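Local coordinates for protein importin subunit beta-1 (Saccharomyces cerevisiae, PDB 5OWU) that carries proteins into the nucleus together with importin alpha, the adaptor that recognises the classical nuclear localization signal of the cargo, at residues L38-A41 with G42-Q46; A389-A392 with F393-M397. All coordinates share one frame; numbering follows the deposited sequence.

Contact 1 of 2, residues L38-A41 with G42-Q46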
# COMPACT_ATOMS: atom_id res chain seq x y z
N LEU A 38 -30.17 21.30 14.57
CA LEU A 38 -31.51 20.73 14.46
C LEU A 38 -32.22 21.27 13.23
O LEU A 38 -32.74 20.50 12.41
CB LEU A 38 -32.31 21.03 15.73
CG LEU A 38 -33.66 20.33 15.95
CD1 LEU A 38 -34.15 20.62 17.36
CD2 LEU A 38 -34.74 20.74 14.96
N GLN A 39 -32.26 22.59 13.07
CA GLN A 39 -32.95 23.18 11.93
C GLN A 39 -32.24 22.84 10.62
O GLN A 39 -32.89 22.53 9.62
CB GLN A 39 -33.07 24.70 12.10
CG GLN A 39 -33.86 25.37 10.99
CD GLN A 39 -33.96 26.88 11.13
OE1 GLN A 39 -33.02 27.54 11.59
NE2 GLN A 39 -35.09 27.45 10.73
N PHE A 40 -30.91 22.92 10.60
CA PHE A 40 -30.15 22.57 9.40
C PHE A 40 -30.50 21.17 8.91
O PHE A 40 -30.76 20.95 7.72
CB PHE A 40 -28.66 22.69 9.73
CG PHE A 40 -27.75 22.14 8.67
CD1 PHE A 40 -27.30 22.94 7.64
CD2 PHE A 40 -27.33 20.82 8.72
CE1 PHE A 40 -26.46 22.44 6.67
CE2 PHE A 40 -26.50 20.31 7.75
CZ PHE A 40 -26.06 21.12 6.72
N ALA A 41 -30.54 20.20 9.83
CA ALA A 41 -30.84 18.82 9.45
C ALA A 41 -32.29 18.67 9.01
O ALA A 41 -32.57 18.02 7.99
CB ALA A 41 -30.53 17.89 10.62
N GLY A 42 -33.23 19.26 9.75
CA GLY A 42 -34.62 19.20 9.34
C GLY A 42 -34.85 19.78 7.96
O GLY A 42 -35.48 19.17 7.10
N LEU A 43 -34.33 20.99 7.74
CA LEU A 43 -34.50 21.66 6.45
C LEU A 43 -33.84 20.88 5.33
O LEU A 43 -34.39 20.77 4.23
CB LEU A 43 -33.94 23.08 6.52
CG LEU A 43 -34.76 24.13 7.27
CD1 LEU A 43 -33.93 25.38 7.49
CD2 LEU A 43 -36.03 24.46 6.52
N SER A 44 -32.63 20.35 5.57
CA SER A 44 -31.98 19.51 4.58
C SER A 44 -32.89 18.35 4.17
O SER A 44 -33.08 18.08 2.98
CB SER A 44 -30.66 18.97 5.14
OG SER A 44 -29.72 20.01 5.36
N SER A 45 -33.47 17.68 5.17
CA SER A 45 -34.36 16.57 4.86
C SER A 45 -35.60 17.03 4.12
O SER A 45 -36.13 16.28 3.28
CB SER A 45 -34.73 15.83 6.15
OG SER A 45 -35.86 16.41 6.78
N GLN A 46 -36.08 18.26 4.38
CA GLN A 46 -37.27 18.73 3.67
C GLN A 46 -36.95 19.08 2.22
O GLN A 46 -37.76 18.83 1.33
CB GLN A 46 -37.87 19.94 4.39
CG GLN A 46 -38.63 19.62 5.69
CD GLN A 46 -39.91 18.79 5.50
OE1 GLN A 46 -40.29 18.02 6.38
NE2 GLN A 46 -40.59 18.98 4.36
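Gln39 lays its extended side chain alongside Leu43 one turn further along the helix, the two pointing the same way, with Gln39 CG 3.5 Å from Leu43 CD1. With Gln39 CG anti to the backbone N (chi1 -177°) and the chain straight beyond it, the amide is carried past the leucine, and Gln39 NE2 still passes 4.0 Å from Leu43 CD1. Beneath this pair Leu43 N binds Gln39 O at 2.8 Å. On another side of the helix Ser44 turns its hydroxyl back on the preceding turn: Ser44 OG gives its hydrogen to Phe40 O at 2.7 Å, standing above the carbonyl plane, while Ser44 N reaches the same oxygen from the opposite face at 2.9 Å. Ser44 OG also lies over the centre of the Phe40 ring, 3.9 Å above its plane, so it meets both ring face and carbonyl. Ser45 OG reaches only three residues back, to Gly42 O at 2.8 Å, and takes a hydrogen bond from Asn99 ND2. Leu43 and Ser44 meet Phe6 of helix 3-15, whereas Ala41 and Ser45 meet Ile96 of helix 90-104. Serine hydroxyls folded back onto backbone carbonyls are a familiar feature of alpha helices, here in HEAT repeat 2 of the solenoid.

Contact 2 of 2, residues A389-A392 with F393-M397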
# COMPACT_ATOMS: atom_id res chain seq x y z
N ALA A 389 5.29 -20.15 -22.52
CA ALA A 389 6.28 -21.05 -21.94
C ALA A 389 7.27 -20.30 -21.06
O ALA A 389 7.52 -20.69 -19.91
CB ALA A 389 7.00 -21.82 -23.04
N VAL A 390 7.86 -19.21 -21.57
CA VAL A 390 8.81 -18.48 -20.73
C VAL A 390 8.09 -17.79 -19.57
O VAL A 390 8.66 -17.63 -18.48
CB VAL A 390 9.66 -17.46 -21.52
CG1 VAL A 390 10.72 -18.17 -22.33
CG2 VAL A 390 8.80 -16.58 -22.43
N MET A 391 6.85 -17.34 -19.77
CA MET A 391 6.08 -16.78 -18.67
C MET A 391 5.93 -17.79 -17.54
O MET A 391 6.11 -17.46 -16.36
CB MET A 391 4.71 -16.31 -19.16
CG MET A 391 3.83 -15.69 -18.07
SD MET A 391 4.57 -14.20 -17.33
CE MET A 391 3.56 -14.07 -15.86
N ALA A 392 5.58 -19.04 -17.89
CA ALA A 392 5.40 -20.07 -16.87
C ALA A 392 6.72 -20.39 -16.18
O ALA A 392 6.79 -20.47 -14.93
CB ALA A 392 4.80 -21.32 -17.52
N PHE A 393 7.79 -20.54 -16.96
CA PHE A 393 9.08 -20.87 -16.35
C PHE A 393 9.50 -19.79 -15.38
O PHE A 393 9.87 -20.07 -14.23
CB PHE A 393 10.15 -21.08 -17.42
CG PHE A 393 11.39 -21.71 -16.88
CD1 PHE A 393 12.39 -20.93 -16.34
CD2 PHE A 393 11.55 -23.08 -16.88
CE1 PHE A 393 13.54 -21.51 -15.83
CE2 PHE A 393 12.68 -23.67 -16.37
CZ PHE A 393 13.68 -22.88 -15.85
N GLY A 394 9.45 -18.53 -15.81
CA GLY A 394 9.80 -17.44 -14.92
C GLY A 394 8.89 -17.40 -13.70
O GLY A 394 9.33 -17.05 -12.61
N SER A 395 7.62 -17.77 -13.88
CA SER A 395 6.66 -17.74 -12.78
C SER A 395 6.89 -18.82 -11.73
O SER A 395 6.28 -18.73 -10.66
CB SER A 395 5.24 -17.86 -13.32
OG SER A 395 4.84 -16.67 -13.98
N ILE A 396 7.71 -19.84 -12.00
CA ILE A 396 7.99 -20.83 -10.95
C ILE A 396 9.40 -20.66 -10.35
O ILE A 396 9.88 -21.56 -9.66
CB ILE A 396 7.77 -22.27 -11.43
CG1 ILE A 396 8.69 -22.62 -12.61
CG2 ILE A 396 6.30 -22.48 -11.80
CD1 ILE A 396 8.79 -24.12 -12.88
N MET A 397 10.05 -19.52 -10.53
CA MET A 397 11.41 -19.37 -10.01
C MET A 397 11.44 -18.99 -8.53
O MET A 397 12.52 -18.96 -7.93
CB MET A 397 12.18 -18.34 -10.83
CG MET A 397 12.59 -18.88 -12.20
SD MET A 397 13.75 -20.26 -12.06
CE MET A 397 12.67 -21.65 -12.36
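Met391 and Ser395 stand one turn apart, and the thioether chain bends at chi2 (61°) to bring its terminal methyl beside the serine hydroxyl, with Met391 CE 3.5 Å from Ser395 OG. That hydroxyl faces back along the helix because OG sits anti to the carbonyl carbon (chi1 -72°), from where it donates to Met391 O at 2.8 Å. Ser395 N binds the same oxygen at 2.9 Å from the other face of the carbonyl plane, bent to 140° at the hydrogen. The hydroxyl is thus held between backbone and methyl, and Gln356 NE2 gives it a further hydrogen bond. Replacing this serine by an alanine would probably leave Met391 O without one of the two donors Ser395 offers it and take an acceptor away from Gln356 NE2. Phe393 is directed elsewhere, its ring leading away from Ala389 to pack on Val409, Ala412 and Ile416 of helix 402-418, while its N bonds Ala389 O at 3.0 Å. Further on, regular bonding slackens: Ile396 N reaches Ala392 O only weakly, at 3.1 Å, and also binds Phe393 O. Such a change from helical bonding to a tighter turn is characteristic of a helix C terminus, here the last turn of this helix in HEAT repeat 9.

From the N terminus the chain first meets contact 1, within helix 37-48, and long afterwards contact 2, late in helix 383-395. Each joins adjoining segments, so each closes only a turn of its own helix; the two follow in series, neither nesting nor crossing. Contact 1 lies in HEAT repeat 2, where its side chains meet helices 3-15, 19-35 and 90-104. Contact 2 lies in HEAT repeat 9, where its side chains meet helices 367-377, 402-418 and 425-442. Their centres are about 62 Å apart, on opposite sides of the chain's centre. The pair illustrates how a superhelical solenoid is built from neighbour-to-neighbour packing, with distant repeats joined through the helices between them.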